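PDB 3IT5: protease LasA from Pseudomonas aeruginosa, which cuts peptide bonds after Gly-Gly as a secreted zinc endopeptidase, degrading the pentaglycine cross-links of staphylococcal cell walls and contributing to breakdown of host elastin. Local coordinates for residues L6-W11 with V93-K98; Y49-A54 with P119-S124; Q66-H71 with A76-H81; F123-L126 with F131-L134; Y151-R156 with C170-L175. One frame throughout, in Å; residues are numbered along the deposited sequence.

Contact 1: L6-W11 with V93-K98; sequences LMQLPW and VSADTK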
# COMPACT_ATOMS: atom_id res chain seq x y z
N LEU A 6 -9.57 -5.59 9.50
CA LEU A 6 -8.29 -6.30 9.40
C LEU A 6 -7.12 -5.39 9.04
O LEU A 6 -6.00 -5.60 9.51
CB LEU A 6 -8.39 -7.45 8.38
CG LEU A 6 -7.16 -8.34 8.16
CD1 LEU A 6 -6.67 -8.99 9.46
CD2 LEU A 6 -7.45 -9.40 7.11
N MET A 7 -7.39 -4.37 8.23
CA MET A 7 -6.33 -3.55 7.65
C MET A 7 -6.46 -2.05 7.85
O MET A 7 -7.56 -1.50 7.83
CB MET A 7 -6.20 -3.86 6.16
CG MET A 7 -5.42 -5.13 5.88
SD MET A 7 -5.39 -5.54 4.14
CE MET A 7 -6.82 -6.60 4.04
N GLN A 8 -5.31 -1.41 8.06
CA GLN A 8 -5.16 0.03 8.00
C GLN A 8 -4.31 0.37 6.77
O GLN A 8 -3.81 -0.53 6.09
CB GLN A 8 -4.47 0.55 9.28
CG GLN A 8 -3.06 0.00 9.50
CD GLN A 8 -2.16 0.92 10.30
OE1 GLN A 8 -1.19 1.46 9.77
NE2 GLN A 8 -2.47 1.12 11.57
N LEU A 9 -4.14 1.66 6.49
CA LEU A 9 -3.26 2.12 5.41
C LEU A 9 -1.79 1.88 5.76
O LEU A 9 -1.41 1.97 6.94
CB LEU A 9 -3.52 3.60 5.11
CG LEU A 9 -4.93 3.97 4.65
CD1 LEU A 9 -5.23 5.46 4.90
CD2 LEU A 9 -5.16 3.60 3.17
N PRO A 10 -0.94 1.57 4.75
CA PRO A 10 0.46 1.18 4.99
C PRO A 10 1.44 2.32 5.29
O PRO A 10 2.57 2.33 4.79
CB PRO A 10 0.83 0.46 3.68
CG PRO A 10 0.01 1.13 2.65
CD PRO A 10 -1.29 1.50 3.32
N TRP A 11 0.99 3.29 6.10
CA TRP A 11 1.89 4.27 6.70
C TRP A 11 1.50 4.53 8.15
O TRP A 11 0.43 4.10 8.59
CB TRP A 11 1.96 5.57 5.90
CG TRP A 11 0.65 6.23 5.59
CD1 TRP A 11 -0.02 7.13 6.38
CD2 TRP A 11 -0.13 6.08 4.40
NE1 TRP A 11 -1.18 7.53 5.75
CE2 TRP A 11 -1.27 6.91 4.53
CE3 TRP A 11 0.02 5.33 3.23
CZ2 TRP A 11 -2.25 7.00 3.54
CZ3 TRP A 11 -0.96 5.42 2.24
CH2 TRP A 11 -2.08 6.25 2.41
N VAL A 93 4.30 -9.50 13.14
CA VAL A 93 4.10 -8.05 13.26
C VAL A 93 2.61 -7.71 13.37
O VAL A 93 1.76 -8.53 13.03
CB VAL A 93 4.69 -7.28 12.03
CG1 VAL A 93 6.22 -7.38 11.99
CG2 VAL A 93 4.06 -7.75 10.73
N SER A 94 2.32 -6.49 13.81
CA SER A 94 0.96 -5.98 13.90
C SER A 94 0.80 -4.84 12.89
O SER A 94 1.79 -4.31 12.38
CB SER A 94 0.69 -5.46 15.31
OG SER A 94 1.08 -6.40 16.29
N ALA A 95 -0.45 -4.44 12.62
CA ALA A 95 -0.69 -3.21 11.90
C ALA A 95 0.12 -2.11 12.59
O ALA A 95 0.17 -2.06 13.82
CB ALA A 95 -2.17 -2.86 11.89
N ASP A 96 0.78 -1.29 11.78
CA ASP A 96 1.53 -0.12 12.27
C ASP A 96 2.96 -0.45 12.74
O ASP A 96 3.61 0.39 13.37
CB ASP A 96 0.74 0.64 13.35
CG ASP A 96 0.85 2.15 13.22
OD1 ASP A 96 0.97 2.65 12.08
OD2 ASP A 96 0.78 2.84 14.26
N THR A 97 3.45 -1.65 12.42
CA THR A 97 4.85 -1.99 12.68
C THR A 97 5.70 -1.48 11.52
O THR A 97 5.50 -1.89 10.38
CB THR A 97 5.07 -3.52 12.85
OG1 THR A 97 4.37 -3.99 14.01
CG2 THR A 97 6.56 -3.83 13.01
N LYS A 98 6.64 -0.59 11.81
CA LYS A 98 7.49 -0.02 10.77
C LYS A 98 8.32 -1.10 10.07
O LYS A 98 9.11 -1.79 10.71
CB LYS A 98 8.38 1.10 11.32
CG LYS A 98 9.34 1.70 10.30
CD LYS A 98 9.97 2.98 10.82
CE LYS A 98 11.08 3.49 9.89
NZ LYS A 98 11.53 4.85 10.29
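Gln8 packs against Ala95 and Asp96 in a small loop-to-loop contact, where the extended chain leading to strand 16-19 passes the tight turn between strands 92-93 and 98-102. The buried area is modest, 156 Å², with Gln8 supplying the largest share. Gln8 leans toward the turn and touches it twice: its CG meets the methyl CB of Ala95 at 3.8 Å, and the amide beyond lies across Asp96 at roughly a right angle. The first torsion of Gln8 (chi1 61°) sets CG between the backbone N and the carbonyl carbon, and from there the extended chain carries the amide over the turn. The carboxylate of Asp96 has its firmer partner elsewhere, since OD1 accepts from the backbone N of Gln13.

The turn is a type II beta turn from Ser94 to Thr97, with Asp96 at its positive-phi corner (phi 84°). Ser94 O closes it twice over, accepting from Thr97 N at 3.1 Å and from Thr97 OG1 at 3.1 Å, both reaching it from the same face of its carbonyl plane.

Both loops also bond to residues 53-54, just beyond strand 50-52: Gln8 to Ala54 and Asp96 to Ala53. Met7 and Pro10, whose side chains point away from the turn, rest on strands 75-83 and 121-127, while Trp11 stacks on Trp17 of strand 16-19.

Contact 2: Y49-A54 with P119-S124; sequences YSVVAA and PHLHFS. With ZN (zinc ion), chain E.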
# COMPACT_ATOMS: atom_id res chain seq x y z
N TYR A 49 9.78 8.39 3.68
CA TYR A 49 9.05 8.20 4.93
C TYR A 49 8.71 6.75 5.23
O TYR A 49 8.95 5.86 4.42
CB TYR A 49 7.83 9.14 4.95
CG TYR A 49 8.24 10.59 4.96
CD1 TYR A 49 8.49 11.26 6.16
CD2 TYR A 49 8.42 11.30 3.76
CE1 TYR A 49 8.89 12.59 6.18
CE2 TYR A 49 8.83 12.64 3.77
CZ TYR A 49 9.06 13.27 4.98
OH TYR A 49 9.46 14.59 5.01
N SER A 50 8.16 6.52 6.43
CA SER A 50 8.01 5.17 6.97
C SER A 50 6.83 4.40 6.39
O SER A 50 5.69 4.88 6.41
CB SER A 50 7.91 5.22 8.50
OG SER A 50 9.04 5.89 9.04
N VAL A 51 7.12 3.20 5.87
CA VAL A 51 6.09 2.23 5.49
C VAL A 51 5.85 1.25 6.66
O VAL A 51 6.80 0.68 7.21
CB VAL A 51 6.48 1.44 4.22
CG1 VAL A 51 5.41 0.40 3.87
CG2 VAL A 51 6.72 2.38 3.03
N VAL A 52 4.59 1.08 7.04
CA VAL A 52 4.24 0.16 8.12
C VAL A 52 3.32 -0.96 7.63
O VAL A 52 2.64 -0.82 6.60
CB VAL A 52 3.57 0.89 9.33
CG1 VAL A 52 4.43 2.07 9.82
CG2 VAL A 52 2.16 1.34 8.99
N ALA A 53 3.30 -2.06 8.38
CA ALA A 53 2.41 -3.18 8.10
C ALA A 53 0.95 -2.73 8.13
O ALA A 53 0.51 -2.07 9.07
CB ALA A 53 2.64 -4.31 9.09
N ALA A 54 0.22 -3.10 7.09
CA ALA A 54 -1.20 -2.78 6.99
C ALA A 54 -2.03 -3.66 7.91
O ALA A 54 -3.18 -3.34 8.22
CB ALA A 54 -1.66 -2.90 5.56
N PRO A 119 10.18 8.50 -6.06
CA PRO A 119 9.94 7.81 -4.78
C PRO A 119 8.46 7.61 -4.45
O PRO A 119 7.68 8.57 -4.47
CB PRO A 119 10.58 8.75 -3.75
CG PRO A 119 11.61 9.50 -4.51
CD PRO A 119 11.04 9.68 -5.89
N HIS A 120 8.09 6.36 -4.17
CA HIS A 120 6.74 5.98 -3.73
C HIS A 120 6.72 4.53 -3.22
O HIS A 120 7.67 3.77 -3.44
CB HIS A 120 5.72 6.15 -4.87
CG HIS A 120 5.90 5.18 -6.00
ND1 HIS A 120 6.80 5.38 -7.02
CD2 HIS A 120 5.28 4.00 -6.27
CE1 HIS A 120 6.74 4.37 -7.87
NE2 HIS A 120 5.82 3.52 -7.44
N LEU A 121 5.65 4.17 -2.52
CA LEU A 121 5.40 2.78 -2.17
C LEU A 121 4.37 2.16 -3.12
O LEU A 121 3.28 2.70 -3.30
CB LEU A 121 4.92 2.66 -0.72
CG LEU A 121 4.26 1.32 -0.32
CD1 LEU A 121 5.30 0.21 -0.15
CD2 LEU A 121 3.43 1.49 0.95
N HIS A 122 4.74 1.03 -3.73
CA HIS A 122 3.81 0.19 -4.48
C HIS A 122 3.29 -0.90 -3.53
O HIS A 122 4.07 -1.69 -3.01
CB HIS A 122 4.52 -0.39 -5.72
CG HIS A 122 3.77 -1.49 -6.41
ND1 HIS A 122 2.87 -1.26 -7.42
CD2 HIS A 122 3.84 -2.84 -6.27
CE1 HIS A 122 2.39 -2.41 -7.86
NE2 HIS A 122 2.95 -3.38 -7.17
N PHE A 123 1.98 -0.91 -3.31
CA PHE A 123 1.36 -1.68 -2.23
C PHE A 123 0.22 -2.56 -2.76
O PHE A 123 -0.75 -2.05 -3.32
CB PHE A 123 0.87 -0.70 -1.15
CG PHE A 123 -0.08 -1.28 -0.15
CD1 PHE A 123 0.37 -2.11 0.87
CD2 PHE A 123 -1.44 -0.96 -0.20
CE1 PHE A 123 -0.52 -2.63 1.81
CE2 PHE A 123 -2.34 -1.48 0.74
CZ PHE A 123 -1.87 -2.31 1.74
N SER A 124 0.35 -3.88 -2.59
CA SER A 124 -0.56 -4.85 -3.23
C SER A 124 -1.32 -5.76 -2.27
O SER A 124 -0.80 -6.17 -1.24
CB SER A 124 0.22 -5.73 -4.21
OG SER A 124 1.03 -4.95 -5.07
ZN ZN E . 2.57 0.77 -8.26
O HOH W 1 4.51 1.38 -8.75
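Val51 and Leu121 form the main apolar meeting of two chain segments that face one another without sharing a hydrogen bond. Their methyl groups interlock: CG1 of Val51 comes within 3.7 Å of Leu121 CD2, and CG2 of Val51 lies 4.1 Å from Leu121 CD1, so each branch of one side chain touches the end of the other. Further along, Ala54 CB sits 3.9 Å from Phe123 CZ and equally near CE1, approaching that corner of the ring at a slant. Leu121 and Phe123 both carry CG opposite the backbone N (chi1 165° in each), which extends the two side chains from strand 121-127 toward the 49-54 segment.

The polar and metal interactions belong to the other face of the same strand, where alternation places the histidines. His122 binds the zinc ion through ND1 at 2.2 Å, and its NE2 donates to Asn25 OD1, a second-shell bond that, with the metal bond, holds the ring's rotation. His23 NE2, Asp36 OD1 and a water 2.1 Å from the zinc complete four ligands. That water also meets His120 NE2 at 2.8 Å, at the edge of the imidazole and in its plane.

One face of the strand is therefore packed into the hydrophobic interior while the other presents the zinc ligand and a probably catalytic histidine. His120-Leu121-His122 is the HxH motif of M23 metallopeptidases: its second histidine is a zinc ligand, and its first is a probable proton donor or acceptor beside the metal-bound water.

Contact 3: Q66-H71 with A76-H81; sequences QVRVTH and ATNYYH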
# COMPACT_ATOMS: atom_id res chain seq x y z
N GLN A 66 11.84 -5.35 -1.11
CA GLN A 66 10.50 -5.95 -1.13
C GLN A 66 10.19 -6.78 0.11
O GLN A 66 11.03 -7.56 0.58
CB GLN A 66 10.28 -6.79 -2.39
CG GLN A 66 8.80 -7.01 -2.72
CD GLN A 66 8.55 -7.77 -4.01
OE1 GLN A 66 7.60 -7.48 -4.74
NE2 GLN A 66 9.39 -8.77 -4.29
N VAL A 67 8.96 -6.61 0.61
CA VAL A 67 8.46 -7.24 1.84
C VAL A 67 7.01 -7.67 1.63
O VAL A 67 6.24 -6.99 0.95
CB VAL A 67 8.52 -6.25 3.05
CG1 VAL A 67 7.72 -6.77 4.25
CG2 VAL A 67 9.96 -5.98 3.46
N ARG A 68 6.65 -8.81 2.22
CA ARG A 68 5.27 -9.29 2.25
C ARG A 68 4.86 -9.56 3.70
O ARG A 68 5.64 -10.11 4.48
CB ARG A 68 5.13 -10.55 1.37
CG ARG A 68 3.78 -11.29 1.41
CD ARG A 68 2.86 -10.98 0.21
NE ARG A 68 3.57 -10.88 -1.07
CZ ARG A 68 3.75 -11.88 -1.93
NH1 ARG A 68 3.27 -13.09 -1.69
NH2 ARG A 68 4.42 -11.65 -3.06
N VAL A 69 3.64 -9.17 4.05
CA VAL A 69 3.08 -9.48 5.37
C VAL A 69 1.88 -10.42 5.17
O VAL A 69 0.93 -10.07 4.48
CB VAL A 69 2.68 -8.20 6.16
CG1 VAL A 69 2.12 -8.55 7.54
CG2 VAL A 69 3.89 -7.28 6.31
N THR A 70 1.96 -11.61 5.76
CA THR A 70 0.98 -12.66 5.51
C THR A 70 0.21 -13.03 6.77
O THR A 70 0.80 -13.49 7.76
CB THR A 70 1.66 -13.91 4.91
OG1 THR A 70 2.46 -13.52 3.78
CG2 THR A 70 0.62 -14.94 4.48
N HIS A 71 -1.11 -12.83 6.73
CA HIS A 71 -2.01 -13.15 7.84
C HIS A 71 -2.36 -14.65 7.81
O HIS A 71 -2.31 -15.28 6.74
CB HIS A 71 -3.28 -12.29 7.73
CG HIS A 71 -4.10 -12.23 8.98
ND1 HIS A 71 -3.75 -11.44 10.06
CD2 HIS A 71 -5.26 -12.83 9.33
CE1 HIS A 71 -4.65 -11.57 11.02
NE2 HIS A 71 -5.58 -12.41 10.59
N ALA A 76 -2.97 -11.24 2.45
CA ALA A 76 -1.60 -10.76 2.53
C ALA A 76 -1.43 -9.42 1.85
O ALA A 76 -2.22 -9.04 0.98
CB ALA A 76 -0.63 -11.78 1.93
N THR A 77 -0.39 -8.69 2.24
CA THR A 77 -0.07 -7.43 1.58
C THR A 77 1.37 -7.43 1.10
O THR A 77 2.27 -7.94 1.77
CB THR A 77 -0.35 -6.22 2.50
OG1 THR A 77 0.16 -6.48 3.81
CG2 THR A 77 -1.85 -5.96 2.58
N ASN A 78 1.58 -6.88 -0.09
CA ASN A 78 2.92 -6.76 -0.65
C ASN A 78 3.39 -5.31 -0.65
O ASN A 78 2.60 -4.39 -0.81
CB ASN A 78 2.96 -7.33 -2.07
CG ASN A 78 4.34 -7.81 -2.46
OD1 ASN A 78 4.79 -8.86 -2.01
ND2 ASN A 78 5.02 -7.03 -3.30
N TYR A 79 4.70 -5.13 -0.47
CA TYR A 79 5.31 -3.82 -0.34
C TYR A 79 6.56 -3.79 -1.21
O TYR A 79 7.55 -4.47 -0.92
CB TYR A 79 5.67 -3.53 1.12
CG TYR A 79 4.51 -3.71 2.08
CD1 TYR A 79 4.13 -4.99 2.52
CD2 TYR A 79 3.79 -2.61 2.55
CE1 TYR A 79 3.07 -5.16 3.38
CE2 TYR A 79 2.73 -2.78 3.42
CZ TYR A 79 2.37 -4.05 3.83
OH TYR A 79 1.31 -4.21 4.70
N TYR A 80 6.51 -3.01 -2.29
CA TYR A 80 7.64 -2.92 -3.21
C TYR A 80 8.15 -1.48 -3.26
O TYR A 80 7.48 -0.56 -2.77
CB TYR A 80 7.26 -3.45 -4.60
CG TYR A 80 8.43 -3.63 -5.56
CD1 TYR A 80 9.55 -4.39 -5.19
CD2 TYR A 80 8.42 -3.06 -6.83
CE1 TYR A 80 10.62 -4.56 -6.07
CE2 TYR A 80 9.49 -3.22 -7.71
CZ TYR A 80 10.58 -3.97 -7.32
OH TYR A 80 11.63 -4.13 -8.19
N HIS A 81 9.33 -1.30 -3.84
CA HIS A 81 10.06 -0.03 -3.78
C HIS A 81 10.42 0.32 -2.33
O HIS A 81 10.31 1.47 -1.92
CB HIS A 81 9.29 1.12 -4.44
CG HIS A 81 8.82 0.83 -5.83
ND1 HIS A 81 9.65 0.36 -6.82
CD2 HIS A 81 7.60 1.00 -6.41
CE1 HIS A 81 8.97 0.22 -7.94
NE2 HIS A 81 7.72 0.61 -7.72
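Asn78 is gripped from both ends of its amide by side chains of the neighbouring strand. Its OD1 accepts two bonds from Arg68, one from NE at 2.5 Å, a doubtfully short value, and a more bent one from NH2 at 3.0 Å; the oxygen lies in the guanidinium plane, at its edge, so the arginine holds it side-on. NE approaches close to the carbonyl plane of Asn78, whereas NH2 stands well above it. Arg68 reaches this position because its chain bends at chi2 (100°) and chi3, folding the guanidinium back over the sheet, with CD 4.0 Å from Ala76 CB. At the other end, Asn78 ND2 donates to Gln66 OE1 at 3.0 Å. The donor lies above the Gln66 carbonyl plane, and the two amides are almost perpendicular, 81° apart. Gln66 itself is extended and crosses Tyr80 at a slant, its CB in plane with the edge of that ring.

The opposite face mixes valine-tyrosine packing with a pair of hydroxyls. Val69 CG2 touches Tyr79 CE1 at 3.7 Å, and the tyrosine ring turns its edge to Val67 O. Tyr79 OH and Thr77 OG1 share a 2.7 Å hydrogen bond, and the hydroxyl of Tyr79 also takes a bond from Ala54 N, tying the ring end to the 49-54 segment.

Backbone bonds join Val67 with Tyr79 and Val69 with Thr77, two hydrogen-bonded pairs around the non-hydrogen-bonded pair Arg68-Asn78. The whole is an antiparallel beta hairpin in the central sheet, and His81, a probable catalytic residue, directly follows its paired residues 76-80 in strand 75-83.

Contact 4: F123-L126 with F131-L134; sequences FSLL and FVSL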
# COMPACT_ATOMS: atom_id res chain seq x y z
N PHE A 123 1.98 -0.91 -3.31
CA PHE A 123 1.36 -1.68 -2.23
C PHE A 123 0.22 -2.56 -2.76
O PHE A 123 -0.75 -2.05 -3.32
CB PHE A 123 0.87 -0.70 -1.15
CG PHE A 123 -0.08 -1.28 -0.15
CD1 PHE A 123 0.37 -2.11 0.87
CD2 PHE A 123 -1.44 -0.96 -0.20
CE1 PHE A 123 -0.52 -2.63 1.81
CE2 PHE A 123 -2.34 -1.48 0.74
CZ PHE A 123 -1.87 -2.31 1.74
N SER A 124 0.35 -3.88 -2.59
CA SER A 124 -0.56 -4.85 -3.23
C SER A 124 -1.32 -5.76 -2.27
O SER A 124 -0.80 -6.17 -1.24
CB SER A 124 0.22 -5.73 -4.21
OG SER A 124 1.03 -4.95 -5.07
N LEU A 125 -2.55 -6.09 -2.65
CA LEU A 125 -3.41 -6.99 -1.88
C LEU A 125 -3.37 -8.41 -2.43
O LEU A 125 -3.60 -8.64 -3.62
CB LEU A 125 -4.85 -6.46 -1.85
CG LEU A 125 -5.92 -7.17 -1.00
CD1 LEU A 125 -5.61 -7.10 0.49
CD2 LEU A 125 -7.29 -6.55 -1.29
N LEU A 126 -3.09 -9.37 -1.55
CA LEU A 126 -3.01 -10.78 -1.91
C LEU A 126 -3.94 -11.65 -1.07
O LEU A 126 -4.48 -11.22 -0.06
CB LEU A 126 -1.57 -11.30 -1.81
CG LEU A 126 -0.56 -10.73 -2.80
CD1 LEU A 126 0.02 -9.41 -2.31
CD2 LEU A 126 0.55 -11.74 -3.03
N PHE A 131 -2.32 -12.17 -6.22
CA PHE A 131 -2.85 -10.81 -6.18
C PHE A 131 -4.36 -10.85 -6.42
O PHE A 131 -4.84 -11.65 -7.23
CB PHE A 131 -2.17 -9.91 -7.21
CG PHE A 131 -0.70 -9.71 -6.96
CD1 PHE A 131 0.25 -10.41 -7.70
CD2 PHE A 131 -0.26 -8.80 -6.00
CE1 PHE A 131 1.61 -10.21 -7.48
CE2 PHE A 131 1.09 -8.60 -5.77
CZ PHE A 131 2.03 -9.31 -6.51
N VAL A 132 -5.09 -10.00 -5.70
CA VAL A 132 -6.55 -9.92 -5.80
C VAL A 132 -7.01 -8.46 -5.96
O VAL A 132 -6.25 -7.54 -5.68
CB VAL A 132 -7.26 -10.56 -4.57
CG1 VAL A 132 -7.00 -12.07 -4.50
CG2 VAL A 132 -6.84 -9.88 -3.28
N SER A 133 -8.25 -8.27 -6.40
CA SER A 133 -8.80 -6.94 -6.63
C SER A 133 -8.98 -6.14 -5.34
O SER A 133 -9.49 -6.66 -4.35
CB SER A 133 -10.13 -7.02 -7.38
OG SER A 133 -10.75 -5.75 -7.46
N LEU A 134 -8.59 -4.87 -5.38
CA LEU A 134 -8.83 -3.93 -4.29
C LEU A 134 -10.30 -3.49 -4.18
O LEU A 134 -10.67 -2.83 -3.21
CB LEU A 134 -7.92 -2.70 -4.42
CG LEU A 134 -6.46 -2.85 -4.00
CD1 LEU A 134 -5.64 -1.67 -4.50
CD2 LEU A 134 -6.31 -3.01 -2.48
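The ring of Phe131 meets strand 121-127 in two ways: Leu126 CD2 lies over one face, 4.2 Å above the plane and toward the rim, while Ser124 CB meets the edge, 3.4 Å from CE2. Leu126 and Phe131 run side by side in the same direction, and Leu126 CD1 comes within 3.7 Å of Phe131 CE2. In Phe131 the ring is swung opposite the carbonyl carbon (chi1 -64°), which returns it across the strand toward Ser124. The hydroxyl of Ser124 is engaged elsewhere, with Ser34 OG and Asn25 OD1.

Leu125 carries the rest. Its CG packs on Val132 CG2 at 3.7 Å, and its CB on Leu134 CD2 at 3.8 Å, so the two residues cover it from different points along the departing chain. Leu126 and Phe131 form an antiparallel non-hydrogen-bonded pair; next to it, Val132 N donates to Leu125 O at 2.9 Å, a nearly straight bond (166°), and Phe131 CA adds a CH...O contact to the same oxygen.

With one conventional hydrogen bond between the segments, cohesion depends mainly on apolar packing: beyond the short hairpin, the chain turns off across the strand, with Val132 and Leu134 packed on Leu125.

Contact 5: Y151-R156 with C170-L175; sequences YDNDCR and CAFRPL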
# COMPACT_ATOMS: atom_id res chain seq x y z
N TYR A 151 -4.17 2.69 -13.22
CA TYR A 151 -3.81 4.05 -12.78
C TYR A 151 -4.92 5.10 -12.93
O TYR A 151 -4.66 6.29 -12.74
CB TYR A 151 -2.51 4.54 -13.45
CG TYR A 151 -1.27 3.75 -13.10
CD1 TYR A 151 -0.72 2.83 -14.00
CD2 TYR A 151 -0.62 3.94 -11.87
CE1 TYR A 151 0.43 2.11 -13.69
CE2 TYR A 151 0.53 3.22 -11.55
CZ TYR A 151 1.05 2.31 -12.46
OH TYR A 151 2.20 1.60 -12.13
N ASP A 152 -6.14 4.68 -13.27
CA ASP A 152 -7.27 5.62 -13.33
C ASP A 152 -7.42 6.32 -11.97
O ASP A 152 -7.47 5.66 -10.93
CB ASP A 152 -8.58 4.92 -13.73
CG ASP A 152 -9.77 5.89 -13.85
OD1 ASP A 152 -9.57 7.07 -14.22
OD2 ASP A 152 -10.91 5.45 -13.57
N ASN A 153 -7.47 7.65 -12.00
CA ASN A 153 -7.50 8.46 -10.78
C ASN A 153 -8.60 9.51 -10.77
O ASN A 153 -8.64 10.38 -9.89
CB ASN A 153 -6.13 9.10 -10.52
CG ASN A 153 -5.63 9.93 -11.69
OD1 ASN A 153 -6.42 10.53 -12.43
ND2 ASN A 153 -4.32 9.97 -11.86
N ASP A 154 -9.48 9.44 -11.77
CA ASP A 154 -10.68 10.26 -11.82
C ASP A 154 -11.49 9.97 -10.56
O ASP A 154 -11.89 8.83 -10.33
CB ASP A 154 -11.50 9.92 -13.07
CG ASP A 154 -12.55 10.97 -13.42
OD1 ASP A 154 -13.16 11.56 -12.50
OD2 ASP A 154 -12.77 11.19 -14.63
N CYS A 155 -11.71 11.00 -9.75
CA CYS A 155 -12.35 10.85 -8.43
C CYS A 155 -13.80 10.37 -8.49
O CYS A 155 -14.38 9.97 -7.48
CB CYS A 155 -12.22 12.14 -7.60
SG CYS A 155 -12.42 11.88 -5.81
N ARG A 156 -14.38 10.40 -9.69
CA ARG A 156 -15.71 9.84 -9.93
C ARG A 156 -15.69 8.31 -10.02
O ARG A 156 -16.69 7.66 -9.70
CB ARG A 156 -16.31 10.45 -11.21
CG ARG A 156 -16.91 11.83 -10.99
CD ARG A 156 -16.72 12.75 -12.19
NE ARG A 156 -17.49 12.34 -13.37
CZ ARG A 156 -16.96 12.04 -14.55
NH1 ARG A 156 -15.65 12.11 -14.74
NH2 ARG A 156 -17.75 11.68 -15.56
N CYS A 170 -9.97 11.61 -2.79
CA CYS A 170 -9.45 11.50 -4.15
C CYS A 170 -7.97 11.12 -4.19
O CYS A 170 -7.24 11.29 -3.21
CB CYS A 170 -9.67 12.82 -4.90
SG CYS A 170 -11.40 13.41 -4.94
N ALA A 171 -7.55 10.60 -5.34
CA ALA A 171 -6.13 10.39 -5.62
C ALA A 171 -5.42 11.73 -5.57
O ALA A 171 -5.99 12.75 -5.97
CB ALA A 171 -5.95 9.73 -6.96
N PHE A 172 -4.19 11.72 -5.05
CA PHE A 172 -3.32 12.90 -4.96
C PHE A 172 -3.81 13.99 -3.98
O PHE A 172 -3.48 15.17 -4.13
CB PHE A 172 -2.99 13.46 -6.35
CG PHE A 172 -2.36 12.44 -7.27
CD1 PHE A 172 -2.97 12.11 -8.48
CD2 PHE A 172 -1.18 11.80 -6.92
CE1 PHE A 172 -2.39 11.16 -9.33
CE2 PHE A 172 -0.60 10.85 -7.76
CZ PHE A 172 -1.21 10.54 -8.97
N ARG A 173 -4.59 13.57 -2.99
CA ARG A 173 -4.86 14.39 -1.80
C ARG A 173 -4.37 13.66 -0.56
O ARG A 173 -4.29 12.43 -0.56
CB ARG A 173 -6.35 14.74 -1.68
CG ARG A 173 -6.75 16.05 -2.36
CD ARG A 173 -7.08 15.84 -3.83
NE ARG A 173 -7.60 17.05 -4.47
CZ ARG A 173 -8.28 17.05 -5.62
NH1 ARG A 173 -8.54 15.92 -6.25
NH2 ARG A 173 -8.71 18.20 -6.13
N PRO A 174 -4.01 14.41 0.51
CA PRO A 174 -3.56 13.76 1.75
C PRO A 174 -4.63 12.86 2.33
O PRO A 174 -5.76 13.29 2.54
CB PRO A 174 -3.29 14.95 2.68
CG PRO A 174 -3.03 16.10 1.77
CD PRO A 174 -3.94 15.88 0.60
N LEU A 175 -4.28 11.60 2.59
CA LEU A 175 -5.22 10.63 3.13
C LEU A 175 -4.83 10.27 4.56
O LEU A 175 -3.88 9.51 4.78
CB LEU A 175 -5.25 9.37 2.24
CG LEU A 175 -6.35 8.33 2.47
CD1 LEU A 175 -7.73 8.94 2.24
CD2 LEU A 175 -6.14 7.13 1.55
O HOH W 2 -9.47 9.65 -7.12
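Cys155 and Cys170 bring two irregular loops together, the second starting with a type II beta turn from Cys170 to Arg173 that has Phe172 at its positive-phi corner (phi 68°). The disulfide spans 2.0 Å between Cys155 SG and Cys170 SG, and its chi3 of -84° gives it a left-handed twist near the relaxed right angle.

Beside the bridge, Asn153 CB abuts Ala171 CB at 3.6 Å. The Asn153 amide extends further, placing ND2 3.4 Å from Phe172 CE1 at the ring edge and close to its plane; amide and ring are turned 70° apart. Trp41 meets the same phenylalanine edge-to-face, on the side of the fold that holds the zinc site. A water spans the loops as well, donating to Asn153 O at 3.0 Å and accepting from Ala171 N at 2.8 Å.

Asp154 steadies the first loop from within: OD1 accepts from Arg156 N, an Asx turn, and OD2 forms a salt bridge with Arg156 NH1 at 3.0 Å. No direct hydrogen bond crosses between the segments, so covalent linkage and a shared water do the joining at this surface, where apolar contact is slight.

Contacts 2, 3 and 4 share the large antiparallel sheet, in which strands 75-83 and 121-127 are neighbours; contacts 2 and 4 overlap at Phe123 and Ser124. Along the chain, contact 3 is nested within the loops closed by contacts 1 and 2, whose segments alternate; contact 4 begins where contact 2 ends, and contact 5 follows. The centres of contacts 2 and 3 lie about 9 Å apart, close enough for His81 to meet His120 and His122 beside the zinc. Contact 1 packs against this core, its centre about 10 Å from that of contact 2. Contact 5, about 23 Å from contact 3 between centres, joins surface loops, though Leu175, entering a strand of the large sheet, touches Leu9 and Trp11 of contact 1.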